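Local atomic coordinates of putative ADP-Ribosyltransferase Scabin (Streptomyces scabiei 87.22, PDB entry 5EWY), a protein that probably transfers ADP-ribose from NAD+ to DNA, as a mono-ADP-ribosyltransferase toxin of a plant-pathogenic bacterium. Residues A[47-52]-A[162-167]; A[89-94]-A[114-119]; A[137-142]-A[169-174]. One frame throughout, in Å; residues are numbered along the deposited sequence.

Overall arrangement
From the N terminus the first segment met is 47-52, in the loop before strand 75-79. Contact 1 spans 109 residues and closes at 162-167, where strand 160-164 turns. Contact 2 falls wholly within that span: 89-94, after helix 83-89, returns to strand 115-119. It closes before contact 3 opens at 137-142. Contact 3 ends at 169-174, beyond contact 1, so the two cross. Contacts 1 and 2 share the sheet of strands 115-119 and 160-164. Contact 3 starts where strands 133-137 and 172-179 pair in the four-stranded sheet; 137-142 then leads to strand 143-144 of the other. Phe163 packs on the 140-142 loop, and Thr118 meets Ile137 across the two sheets.

Contact 1 (A[47-52]-A[162-167]); sequences DPVHAA and AFPGGI
A type II beta turn, Phe163 to Gly166, ends strand 160-164, and Ala52 and Val49 of the N-terminal loop pack against it. Segment 47-52 is itself two overlapping type I turns, Asp47-His50 and Val49-Ala52. Asp47 OD1 accepts from Val49 N at 3.0 Å in an Asx turn, and the N-H meets the oxygen from above the carboxylate plane.

No hydrogen bond joins the two segments. Their backbones come closest at Ala52 and Gly165, whose CA atoms are 4.5 Å apart. Gly165 has no CB, and Ala52 CB lies against that place; its backbone angles call for glycine in any case. Two CA-H...O contacts cross here. Ala52 CA points at Gly166 O at 3.4 Å and is nearly straight, with 167° at the hydrogen. Ile167 CA meets Ala51 O at the same distance but is more bent.

The apolar part is thin. Val49 CG1, anti to its own carbonyl carbon (chi1 -64°), lies 4.0 Å from Pro164 CB. Ala51 CB approaches Phe163 CD1 obliquely at 4.4 Å. Methyl groups also pack on a carbonyl: Val49 CG1 and Ala52 CB each lie 3.7 Å from Pro164 O.

Stronger polar ties come from next door. Arg168 NH1 donates to both His50 O and Ala52 O. Backbone bonds join Ala51 to Arg168 and Gly165 to Asp54, and another links Gly165 to Pro114, beside the neighbouring strand. Where the backbones are closest, at Ala52, Gly165 and Gly166, C-H donors thus stand in place of N-H. Arg168 and Asp54 supply the conventional bonds that tie loop and turn.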
ATOM      1  N   ASP A  47     -16.714   4.610   4.166  1.00 40.01           N
ATOM      2  CA  ASP A  47     -16.396   3.895   2.934  1.00 36.25           C
ATOM      3  C   ASP A  47     -15.099   3.112   3.120  1.00 38.09           C
ATOM      4  O   ASP A  47     -14.047   3.724   3.351  1.00 33.75           O
ATOM      5  CB  ASP A  47     -16.257   4.912   1.809  1.00 35.68           C
ATOM      6  CG  ASP A  47     -15.904   4.294   0.489  1.00 42.87           C
ATOM      7  OD1 ASP A  47     -15.844   3.052   0.401  1.00 40.55           O
ATOM      8  OD2 ASP A  47     -15.716   5.078  -0.464  1.00 47.58           O
ATOM      9  N   PRO A  48     -15.118   1.775   3.031  1.00 35.66           N
ATOM     10  CA  PRO A  48     -13.890   1.012   3.288  1.00 39.35           C
ATOM     11  C   PRO A  48     -12.831   1.200   2.223  1.00 28.37           C
ATOM     12  O   PRO A  48     -11.664   0.899   2.491  1.00 31.73           O
ATOM     13  CB  PRO A  48     -14.381  -0.440   3.342  1.00 44.59           C
ATOM     14  CG  PRO A  48     -15.562  -0.455   2.452  1.00 47.55           C
ATOM     15  CD  PRO A  48     -16.213   0.904   2.563  1.00 46.10           C
ATOM     16  N   VAL A  49     -13.203   1.709   1.043  1.00 32.34           N
ATOM     17  CA  VAL A  49     -12.234   2.029  -0.001  1.00 27.03           C
ATOM     18  C   VAL A  49     -12.257   3.522  -0.285  1.00 29.79           C
ATOM     19  O   VAL A  49     -12.057   3.963  -1.418  1.00 31.83           O
ATOM     20  CB  VAL A  49     -12.453   1.190  -1.273  1.00 30.28           C
ATOM     21  CG1 VAL A  49     -12.216  -0.281  -0.971  1.00 33.19           C
ATOM     22  CG2 VAL A  49     -13.841   1.413  -1.857  1.00 33.21           C
ATOM     23  N   HIS A  50     -12.471   4.314   0.765  1.00 27.41           N
ATOM     24  CA  HIS A  50     -12.341   5.760   0.651  1.00 29.02           C
ATOM     25  C   HIS A  50     -11.067   6.163  -0.069  1.00 29.50           C
ATOM     26  O   HIS A  50     -11.046   7.159  -0.797  1.00 32.77           O
ATOM     27  CB  HIS A  50     -12.349   6.383   2.048  1.00 31.01           C
ATOM     28  CG  HIS A  50     -12.161   7.863   2.038  1.00 36.15           C
ATOM     29  ND1 HIS A  50     -13.103   8.719   1.510  1.00 41.97           N
ATOM     30  CD2 HIS A  50     -11.138   8.641   2.462  1.00 35.12           C
ATOM     31  CE1 HIS A  50     -12.674   9.964   1.624  1.00 37.34           C
ATOM     32  NE2 HIS A  50     -11.491   9.946   2.207  1.00 38.53           N
ATOM     33  N   ALA A  51      -9.982   5.416   0.139  1.00 26.93           N
ATOM     34  CA  ALA A  51      -8.691   5.810  -0.392  1.00 24.63           C
ATOM     35  C   ALA A  51      -8.516   5.471  -1.864  1.00 24.16           C
ATOM     36  O   ALA A  51      -7.529   5.905  -2.448  1.00 24.31           O
ATOM     37  CB  ALA A  51      -7.585   5.096   0.373  1.00 27.29           C
ATOM     38  N   ALA A  52      -9.456   4.763  -2.468  1.00 25.60           N
ATOM     39  CA  ALA A  52      -9.224   4.165  -3.777  1.00 24.08           C
ATOM     40  C   ALA A  52      -8.989   5.223  -4.856  1.00 27.66           C
ATOM     41  O   ALA A  52      -9.732   6.204  -4.970  1.00 29.70           O
ATOM     42  CB  ALA A  52     -10.425   3.303  -4.146  1.00 25.47           C
ATOM     43  N   ALA A 162      -3.339  -4.639   1.598  1.00 18.44           N
ATOM     44  CA  ALA A 162      -3.739  -4.577   0.197  1.00 18.84           C
ATOM     45  C   ALA A 162      -4.858  -3.560   0.017  1.00 19.28           C
ATOM     46  O   ALA A 162      -5.927  -3.689   0.630  1.00 21.42           O
ATOM     47  CB  ALA A 162      -4.226  -5.940  -0.269  1.00 20.71           C
ATOM     48  N   PHE A 163      -4.630  -2.564  -0.842  1.00 18.84           N
ATOM     49  CA  PHE A 163      -5.597  -1.494  -1.041  1.00 19.51           C
ATOM     50  C   PHE A 163      -6.473  -1.777  -2.253  1.00 20.46           C
ATOM     51  O   PHE A 163      -6.004  -1.649  -3.398  1.00 20.48           O
ATOM     52  CB  PHE A 163      -4.906  -0.132  -1.175  1.00 19.43           C
ATOM     53  CG  PHE A 163      -4.549   0.446   0.151  1.00 18.23           C
ATOM     54  CD1 PHE A 163      -5.451   1.233   0.846  1.00 18.63           C
ATOM     55  CD2 PHE A 163      -3.347   0.112   0.764  1.00 18.33           C
ATOM     56  CE1 PHE A 163      -5.147   1.716   2.104  1.00 18.64           C
ATOM     57  CE2 PHE A 163      -3.035   0.578   2.021  1.00 17.41           C
ATOM     58  CZ  PHE A 163      -3.931   1.377   2.701  1.00 17.64           C
ATOM     59  N   PRO A 164      -7.729  -2.190  -2.077  1.00 20.61           N
ATOM     60  CA  PRO A 164      -8.597  -2.419  -3.245  1.00 21.56           C
ATOM     61  C   PRO A 164      -8.932  -1.101  -3.920  1.00 26.57           C
ATOM     62  O   PRO A 164      -9.383  -0.152  -3.269  1.00 24.91           O
ATOM     63  CB  PRO A 164      -9.846  -3.082  -2.651  1.00 22.83           C
ATOM     64  CG  PRO A 164      -9.507  -3.398  -1.213  1.00 22.25           C
ATOM     65  CD  PRO A 164      -8.447  -2.402  -0.813  1.00 22.34           C
ATOM     66  N   GLY A 165      -8.685  -1.028  -5.219  1.00 25.41           N
ATOM     67  CA  GLY A 165      -8.830   0.207  -5.948  1.00 26.01           C
ATOM     68  C   GLY A 165      -7.629   1.110  -5.856  1.00 22.21           C
ATOM     69  O   GLY A 165      -7.661   2.216  -6.412  1.00 25.53           O
ATOM     70  N   GLY A 166      -6.569   0.669  -5.191  1.00 21.97           N
ATOM     71  CA  GLY A 166      -5.373   1.473  -5.054  1.00 20.28           C
ATOM     72  C   GLY A 166      -5.543   2.631  -4.096  1.00 20.60           C
ATOM     73  O   GLY A 166      -6.328   2.580  -3.149  1.00 21.88           O
ATOM     74  N   ILE A 167      -4.736   3.663  -4.332  1.00 21.21           N
ATOM     75  CA  ILE A 167      -4.486   4.719  -3.347  1.00 19.71           C
ATOM     76  C   ILE A 167      -4.344   6.041  -4.081  1.00 22.03           C
ATOM     77  O   ILE A 167      -3.425   6.207  -4.898  1.00 21.86           O
ATOM     78  CB  ILE A 167      -3.196   4.447  -2.560  1.00 20.20           C
ATOM     79  CG1 ILE A 167      -3.191   3.039  -1.941  1.00 20.69           C
ATOM     80  CG2 ILE A 167      -3.005   5.522  -1.468  1.00 19.61           C
ATOM     81  CD1 ILE A 167      -1.843   2.652  -1.399  1.00 20.87           C
TER

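Contact 2 (A[89-94]-A[114-119]); sequences QGFLPK and PYVSTT. With 5TQ (4-(8-fluoranyl-6-oxidanylidene-1,3,4,5-tetrahydrobenzo[c][1,6]naphthyridin-2-yl)butanoic acid), chain B.
Apolar packing centres on Val116, which points from strand 115-119 into segment 89-94. Its CG1, anti to the backbone N (chi1 173°), touches Phe91 CB at 3.7 Å and lies oblique to the ring. The two side chains cross at about a right angle. The other branch, CG2, faces backbone: Phe91 O is 3.7 Å away, and Leu92 O and Pro93 N are close by. The Phe91 ring itself leads away and meets Tyr135 edge-to-face.

At the other end Pro93 CB lies against the backbone carbonyl O of Pro114, at 3.3 Å, and Pro93 CG is also near that oxygen.

The polar link is indirect. One water accepts from Lys94 N at 2.9 Å and donates to Tyr115 O at 2.7 Å. No direct hydrogen bond joins the segments.

Ligand contacts come from both segments. The extended Lys94 side chain brings CE to 3.2 Å from inhibitor O21. Ser117 CB lies 3.4 Å from C04 of the fused rings, and Thr118 O is near the fluorine. Ser117 OG bonds to Tyr106 OH and Glu160 OE2, while Arg77 NH1 and Ser78 O bind the inhibitor.

The contact thus has an apolar side at Val116 and a ligand-lining side where Ser117 CB and Lys94 CE touch the inhibitor. Lys94 NZ lies 3.6 Å from O21 and makes no hydrogen bond to it. If protonated, it would probably favour the carboxylate by charge alone.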
ATOM      1  N   GLN A  89      -0.663  10.415 -10.344  1.00 28.45           N
ATOM      2  CA  GLN A  89      -1.749   9.451 -10.518  1.00 26.68           C
ATOM      3  C   GLN A  89      -2.164   8.747  -9.244  1.00 25.01           C
ATOM      4  O   GLN A  89      -3.213   8.095  -9.241  1.00 27.94           O
ATOM      5  CB  GLN A  89      -1.304   8.296 -11.420  1.00 35.21           C
ATOM      6  CG  GLN A  89      -0.967   8.623 -12.793  1.00 43.72           C
ATOM      7  CD  GLN A  89      -0.531   7.384 -13.554  1.00 38.13           C
ATOM      8  OE1 GLN A  89      -0.439   6.271 -13.013  1.00 31.97           O
ATOM      9  NE2 GLN A  89      -0.261   7.571 -14.803  1.00 37.79           N
ATOM     10  N   GLY A  90      -1.352   8.807  -8.204  1.00 24.14           N
ATOM     11  CA  GLY A  90      -1.508   7.866  -7.102  1.00 21.38           C
ATOM     12  C   GLY A  90      -1.013   6.495  -7.539  1.00 21.40           C
ATOM     13  O   GLY A  90      -0.310   6.360  -8.539  1.00 24.31           O
ATOM     14  N   PHE A  91      -1.379   5.481  -6.760  1.00 20.95           N
ATOM     15  CA  PHE A  91      -1.126   4.085  -7.120  1.00 20.71           C
ATOM     16  C   PHE A  91      -2.403   3.488  -7.686  1.00 21.49           C
ATOM     17  O   PHE A  91      -3.369   3.251  -6.956  1.00 21.79           O
ATOM     18  CB  PHE A  91      -0.664   3.280  -5.914  1.00 21.70           C
ATOM     19  CG  PHE A  91       0.720   3.622  -5.458  1.00 18.59           C
ATOM     20  CD1 PHE A  91       1.820   3.247  -6.203  1.00 22.13           C
ATOM     21  CD2 PHE A  91       0.909   4.295  -4.258  1.00 18.71           C
ATOM     22  CE1 PHE A  91       3.091   3.557  -5.783  1.00 19.34           C
ATOM     23  CE2 PHE A  91       2.180   4.611  -3.841  1.00 19.63           C
ATOM     24  CZ  PHE A  91       3.262   4.251  -4.593  1.00 19.54           C
ATOM     25  N   LEU A  92      -2.396   3.223  -8.986  1.00 22.72           N
ATOM     26  CA  LEU A  92      -3.560   2.606  -9.606  1.00 27.14           C
ATOM     27  C   LEU A  92      -3.373   1.099  -9.632  1.00 24.94           C
ATOM     28  O   LEU A  92      -2.257   0.617  -9.844  1.00 28.22           O
ATOM     29  CB  LEU A  92      -3.727   3.102 -11.034  1.00 29.26           C
ATOM     30  CG  LEU A  92      -4.218   4.547 -11.163  1.00 32.71           C
ATOM     31  CD1 LEU A  92      -4.007   5.044 -12.590  1.00 35.22           C
ATOM     32  CD2 LEU A  92      -5.694   4.663 -10.762  1.00 32.58           C
ATOM     33  N   PRO A  93      -4.436   0.331  -9.426  1.00 24.09           N
ATOM     34  CA  PRO A  93      -4.327  -1.124  -9.550  1.00 25.95           C
ATOM     35  C   PRO A  93      -4.310  -1.558 -11.007  1.00 28.00           C
ATOM     36  O   PRO A  93      -4.794  -0.866 -11.911  1.00 30.13           O
ATOM     37  CB  PRO A  93      -5.594  -1.625  -8.854  1.00 29.95           C
ATOM     38  CG  PRO A  93      -6.579  -0.556  -9.114  1.00 31.35           C
ATOM     39  CD  PRO A  93      -5.819   0.746  -9.128  1.00 27.38           C
ATOM     40  N   LYS A  94      -3.754  -2.749 -11.219  1.00 27.39           N
ATOM     41  CA  LYS A  94      -3.581  -3.257 -12.579  1.00 27.48           C
ATOM     42  C   LYS A  94      -4.915  -3.594 -13.245  1.00 33.32           C
ATOM     43  O   LYS A  94      -5.115  -3.265 -14.420  1.00 35.78           O
ATOM     44  CB  LYS A  94      -2.602  -4.435 -12.566  1.00 29.74           C
ATOM     45  CG  LYS A  94      -1.160  -3.970 -12.417  1.00 55.26           C
ATOM     46  CD  LYS A  94      -0.146  -5.091 -12.468  1.00 83.24           C
ATOM     47  CE  LYS A  94       1.259  -4.505 -12.449  1.00 93.33           C
ATOM     48  NZ  LYS A  94       2.336  -5.516 -12.595  1.00 92.63           N
ATOM     49  N   PRO A 114      -7.066  -6.173  -8.491  1.00 24.87           N
ATOM     50  CA  PRO A 114      -7.618  -4.862  -8.127  1.00 25.44           C
ATOM     51  C   PRO A 114      -6.886  -4.198  -6.980  1.00 21.56           C
ATOM     52  O   PRO A 114      -7.320  -3.128  -6.531  1.00 24.57           O
ATOM     53  CB  PRO A 114      -9.046  -5.224  -7.692  1.00 31.54           C
ATOM     54  CG  PRO A 114      -8.887  -6.567  -7.095  1.00 25.95           C
ATOM     55  CD  PRO A 114      -7.905  -7.273  -7.981  1.00 27.53           C
ATOM     56  N   TYR A 115      -5.838  -4.821  -6.467  1.00 21.46           N
ATOM     57  CA  TYR A 115      -5.179  -4.386  -5.242  1.00 19.79           C
ATOM     58  C   TYR A 115      -3.862  -3.682  -5.537  1.00 19.21           C
ATOM     59  O   TYR A 115      -3.144  -4.022  -6.484  1.00 21.54           O
ATOM     60  CB  TYR A 115      -4.872  -5.599  -4.348  1.00 20.97           C
ATOM     61  CG  TYR A 115      -6.082  -6.420  -4.027  1.00 21.67           C
ATOM     62  CD1 TYR A 115      -7.068  -5.921  -3.182  1.00 22.60           C
ATOM     63  CD2 TYR A 115      -6.260  -7.689  -4.564  1.00 23.70           C
ATOM     64  CE1 TYR A 115      -8.204  -6.659  -2.899  1.00 22.86           C
ATOM     65  CE2 TYR A 115      -7.371  -8.434  -4.268  1.00 24.72           C
ATOM     66  CZ  TYR A 115      -8.344  -7.915  -3.438  1.00 23.74           C
ATOM     67  OH  TYR A 115      -9.457  -8.655  -3.154  1.00 26.87           O
ATOM     68  N   VAL A 116      -3.532  -2.702  -4.700  1.00 18.51           N
ATOM     69  CA  VAL A 116      -2.175  -2.184  -4.612  1.00 19.16           C
ATOM     70  C   VAL A 116      -1.595  -2.646  -3.286  1.00 17.33           C
ATOM     71  O   VAL A 116      -2.155  -2.344  -2.224  1.00 18.11           O
ATOM     72  CB  VAL A 116      -2.124  -0.656  -4.740  1.00 19.45           C
ATOM     73  CG1 VAL A 116      -0.718  -0.143  -4.466  1.00 19.70           C
ATOM     74  CG2 VAL A 116      -2.569  -0.227  -6.139  1.00 21.24           C
ATOM     75  N   SER A 117      -0.463  -3.336  -3.345  1.00 19.50           N
ATOM     76  CA  SER A 117       0.174  -3.874  -2.153  1.00 18.29           C
ATOM     77  C   SER A 117       1.006  -2.812  -1.467  1.00 16.72           C
ATOM     78  O   SER A 117       1.741  -2.060  -2.102  1.00 17.89           O
ATOM     79  CB  SER A 117       1.108  -5.015  -2.510  1.00 20.17           C
ATOM     80  OG  SER A 117       0.361  -6.112  -3.022  1.00 25.52           O
ATOM     81  N   THR A 118       0.906  -2.791  -0.143  1.00 16.43           N
ATOM     82  CA  THR A 118       1.730  -1.962   0.731  1.00 15.39           C
ATOM     83  C   THR A 118       2.129  -2.842   1.899  1.00 14.02           C
ATOM     84  O   THR A 118       1.644  -3.963   2.057  1.00 15.66           O
ATOM     85  CB  THR A 118       0.977  -0.722   1.243  1.00 17.20           C
ATOM     86  OG1 THR A 118      -0.022  -1.110   2.195  1.00 16.64           O
ATOM     87  CG2 THR A 118       0.327   0.062   0.066  1.00 17.73           C
ATOM     88  N   THR A 119       2.975  -2.301   2.772  1.00 14.39           N
ATOM     89  CA  THR A 119       3.429  -3.054   3.928  1.00 13.36           C
ATOM     90  C   THR A 119       3.489  -2.171   5.165  1.00 14.98           C
ATOM     91  O   THR A 119       3.776  -0.981   5.087  1.00 14.88           O
ATOM     92  CB  THR A 119       4.822  -3.693   3.657  1.00 13.48           C
ATOM     93  OG1 THR A 119       5.291  -4.372   4.812  1.00 15.79           O
ATOM     94  CG2 THR A 119       5.831  -2.668   3.224  1.00 16.13           C
TER
HETATM   95  N12 5TQ B 301       5.025  -6.102  -6.363  1.00 27.46           N
HETATM   96  C13 5TQ B 301       5.716  -5.002  -6.662  1.00 35.37           C
HETATM   97  C15 5TQ B 301       4.706  -7.103  -7.431  1.00 29.38           C
HETATM   98  C17 5TQ B 301       3.055  -6.134  -9.106  1.00 39.96           C
HETATM   99  C01 5TQ B 301       4.656  -5.023  -0.325  1.00 19.58           C
HETATM  100  C02 5TQ B 301       3.989  -6.181   0.051  1.00 19.63           C
HETATM  101  C03 5TQ B 301       3.639  -7.142  -0.890  1.00 21.12           C
HETATM  102  C04 5TQ B 301       3.941  -6.932  -2.229  1.00 22.44           C
HETATM  103  C05 5TQ B 301       4.637  -5.777  -2.636  1.00 20.36           C
HETATM  104  C06 5TQ B 301       4.975  -4.816  -1.667  1.00 19.35           C
HETATM  105  C07 5TQ B 301       5.707  -3.621  -2.069  1.00 19.41           C
HETATM  106  C08 5TQ B 301       4.970  -5.535  -4.020  1.00 20.85           C
HETATM  107  C09 5TQ B 301       5.671  -4.333  -4.322  1.00 23.81           C
HETATM  108  N10 5TQ B 301       5.993  -3.424  -3.369  1.00 18.61           N
HETATM  109  C11 5TQ B 301       4.690  -6.400  -5.086  1.00 25.78           C
HETATM  110  C14 5TQ B 301       6.014  -4.082  -5.710  1.00 22.58           C
HETATM  111  C16 5TQ B 301       4.485  -6.557  -8.835  1.00 39.05           C
HETATM  112  C18 5TQ B 301       2.807  -4.709  -8.653  1.00 44.55           C
HETATM  113  O19 5TQ B 301       6.034  -2.753  -1.217  1.00 17.62           O
HETATM  114  F20 5TQ B 301       3.698  -6.374   1.338  1.00 21.50           F
HETATM  115  O21 5TQ B 301       2.180  -3.925  -9.413  1.00 32.28           O
HETATM  116  O22 5TQ B 301       3.228  -4.334  -7.544  1.00 26.11           O
HETATM  117  O   HOH W   1      -2.186  -3.679  -8.964  1.00 24.06           O

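Contact 3 (A[137-142]-A[169-174]); sequences IDAPGG and TEFVIG
Phe171, the last residue of the 3-10 segment 169-171, meets Ala139 and Pro140. At the start of that segment Thr169 O accepts from Val172 N. Next comes Glu170, whose CG lies over the centre of the Phe171 ring. Pro140 CD takes the opposite face, offset toward the rim and 4.0 Å from the ring centroid, in a CH-pi contact. The proline and the phenylalanine cross at about a right angle. Phe171 CB packs on Ala139 CB at 3.6 Å, and Asp138 O sits at the ring edge, near its plane. Phe171 O then accepts from Asp138 N at 2.8 Å, with 161° at the hydrogen. The same oxygen receives a longer CA-H...O contact from Ile137. Val172 forms an antiparallel, non-hydrogen-bonded pair with Ile137. Ile173 follows, its CG1 placed beside the backbone N (chi1 -57°) and 3.7 Å from Asp138 CB. Ile173 and Gly174 both face Tyr136, a classic beta bulge.

The Asp138 carboxylate is held by Tyr196 OH and His200 NE2, and Trp199 meets the Phe171 ring edge-to-face. The contact thus lies where strands 133-137 and 172-179 pair in the four-stranded sheet, with the C-terminal tail packed beside it.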
ATOM      1  N   ILE A 137       3.229   6.155   2.806  1.00 13.96           N
ATOM      2  CA  ILE A 137       1.793   6.233   2.542  1.00 15.06           C
ATOM      3  C   ILE A 137       1.064   6.492   3.855  1.00 16.08           C
ATOM      4  O   ILE A 137       1.369   5.855   4.875  1.00 15.09           O
ATOM      5  CB  ILE A 137       1.308   4.922   1.900  1.00 16.34           C
ATOM      6  CG1 ILE A 137       1.933   4.816   0.513  1.00 17.81           C
ATOM      7  CG2 ILE A 137      -0.220   4.831   1.822  1.00 17.58           C
ATOM      8  CD1 ILE A 137       1.905   3.418  -0.065  1.00 20.86           C
ATOM      9  N   ASP A 138       0.112   7.423   3.831  1.00 16.21           N
ATOM     10  CA  ASP A 138      -0.707   7.715   5.009  1.00 16.67           C
ATOM     11  C   ASP A 138      -2.148   7.683   4.512  1.00 17.40           C
ATOM     12  O   ASP A 138      -2.692   8.682   4.052  1.00 17.81           O
ATOM     13  CB  ASP A 138      -0.319   9.052   5.619  1.00 16.52           C
ATOM     14  CG  ASP A 138      -1.232   9.476   6.765  1.00 19.74           C
ATOM     15  OD1 ASP A 138      -1.865   8.609   7.406  1.00 18.86           O
ATOM     16  OD2 ASP A 138      -1.294  10.687   7.052  1.00 20.09           O
ATOM     17  N   ALA A 139      -2.739   6.487   4.540  1.00 17.92           N
ATOM     18  CA  ALA A 139      -4.026   6.261   3.907  1.00 19.18           C
ATOM     19  C   ALA A 139      -4.917   5.472   4.850  1.00 17.94           C
ATOM     20  O   ALA A 139      -4.427   4.581   5.561  1.00 19.10           O
ATOM     21  CB  ALA A 139      -3.872   5.423   2.619  1.00 19.30           C
ATOM     22  N   PRO A 140      -6.210   5.751   4.850  1.00 18.46           N
ATOM     23  CA  PRO A 140      -7.139   4.983   5.683  1.00 20.69           C
ATOM     24  C   PRO A 140      -7.445   3.653   5.029  1.00 22.55           C
ATOM     25  O   PRO A 140      -7.472   3.531   3.803  1.00 22.68           O
ATOM     26  CB  PRO A 140      -8.405   5.851   5.709  1.00 23.78           C
ATOM     27  CG  PRO A 140      -8.363   6.612   4.431  1.00 25.80           C
ATOM     28  CD  PRO A 140      -6.892   6.848   4.136  1.00 21.17           C
ATOM     29  N   GLY A 141      -7.677   2.657   5.867  1.00 21.83           N
ATOM     30  CA  GLY A 141      -8.242   1.404   5.389  1.00 26.01           C
ATOM     31  C   GLY A 141      -7.221   0.419   4.876  1.00 21.64           C
ATOM     32  O   GLY A 141      -6.128   0.270   5.429  1.00 19.27           O
ATOM     33  N   GLY A 142      -7.588  -0.267   3.799  1.00 21.52           N
ATOM     34  CA  GLY A 142      -6.763  -1.367   3.311  1.00 20.42           C
ATOM     35  C   GLY A 142      -7.124  -2.677   3.974  1.00 21.55           C
ATOM     36  O   GLY A 142      -7.641  -2.731   5.089  1.00 22.84           O
ATOM     37  N   THR A 169      -3.426   9.990  -4.756  1.00 22.81           N
ATOM     38  CA  THR A 169      -2.172  10.685  -4.481  1.00 21.47           C
ATOM     39  C   THR A 169      -2.225  11.482  -3.174  1.00 23.64           C
ATOM     40  O   THR A 169      -1.188  11.620  -2.510  1.00 21.39           O
ATOM     41  CB  THR A 169      -1.790  11.600  -5.651  1.00 22.34           C
ATOM     42  OG1 THR A 169      -0.540  12.241  -5.358  1.00 24.91           O
ATOM     43  CG2 THR A 169      -2.869  12.659  -5.913  1.00 26.90           C
ATOM     44  N   GLU A 170      -3.406  11.951  -2.760  1.00 23.36           N
ATOM     45  CA  GLU A 170      -3.491  12.732  -1.518  1.00 22.54           C
ATOM     46  C   GLU A 170      -3.044  11.914  -0.311  1.00 22.70           C
ATOM     47  O   GLU A 170      -2.807  12.495   0.760  1.00 22.12           O
ATOM     48  CB  GLU A 170      -4.906  13.282  -1.302  1.00 26.71           C
ATOM     49  CG  GLU A 170      -5.966  12.238  -1.001  1.00 30.41           C
ATOM     50  CD  GLU A 170      -7.366  12.798  -0.986  1.00 53.48           C
ATOM     51  OE1 GLU A 170      -7.728  13.477   0.006  1.00 47.53           O
ATOM     52  OE2 GLU A 170      -8.096  12.554  -1.974  1.00 50.38           O
ATOM     53  N   PHE A 171      -2.986  10.595  -0.434  1.00 19.58           N
ATOM     54  CA  PHE A 171      -2.575   9.723   0.666  1.00 18.81           C
ATOM     55  C   PHE A 171      -1.147   9.232   0.543  1.00 18.88           C
ATOM     56  O   PHE A 171      -0.707   8.410   1.360  1.00 19.79           O
ATOM     57  CB  PHE A 171      -3.531   8.533   0.802  1.00 19.31           C
ATOM     58  CG  PHE A 171      -4.953   8.935   0.963  1.00 20.81           C
ATOM     59  CD1 PHE A 171      -5.391   9.584   2.115  1.00 20.89           C
ATOM     60  CD2 PHE A 171      -5.869   8.716  -0.052  1.00 29.76           C
ATOM     61  CE1 PHE A 171      -6.701   9.975   2.252  1.00 28.50           C
ATOM     62  CE2 PHE A 171      -7.182   9.106   0.091  1.00 29.04           C
ATOM     63  CZ  PHE A 171      -7.599   9.724   1.238  1.00 28.04           C
ATOM     64  N   VAL A 172      -0.414   9.699  -0.461  1.00 18.48           N
ATOM     65  CA  VAL A 172       0.997   9.364  -0.628  1.00 17.15           C
ATOM     66  C   VAL A 172       1.799  10.520  -0.037  1.00 18.47           C
ATOM     67  O   VAL A 172       1.758  11.647  -0.541  1.00 19.08           O
ATOM     68  CB  VAL A 172       1.348   9.114  -2.098  1.00 19.93           C
ATOM     69  CG1 VAL A 172       2.839   8.844  -2.225  1.00 21.29           C
ATOM     70  CG2 VAL A 172       0.532   7.935  -2.625  1.00 20.62           C
ATOM     71  N   ILE A 173       2.535  10.241   1.044  1.00 17.50           N
ATOM     72  CA  ILE A 173       3.305  11.283   1.720  1.00 17.96           C
ATOM     73  C   ILE A 173       4.457  11.750   0.848  1.00 17.93           C
ATOM     74  O   ILE A 173       4.714  12.948   0.709  1.00 19.38           O
ATOM     75  CB  ILE A 173       3.864  10.775   3.055  1.00 17.52           C
ATOM     76  CG1 ILE A 173       2.782  10.254   3.991  1.00 19.92           C
ATOM     77  CG2 ILE A 173       4.639  11.893   3.706  1.00 18.46           C
ATOM     78  CD1 ILE A 173       3.359   9.389   5.087  1.00 17.76           C
ATOM     79  N   GLY A 174       5.195  10.800   0.285  1.00 17.45           N
ATOM     80  CA  GLY A 174       6.466  11.098  -0.356  1.00 18.55           C
ATOM     81  C   GLY A 174       7.202   9.811  -0.644  1.00 17.52           C
ATOM     82  O   GLY A 174       6.618   8.731  -0.586  1.00 16.80           O
TER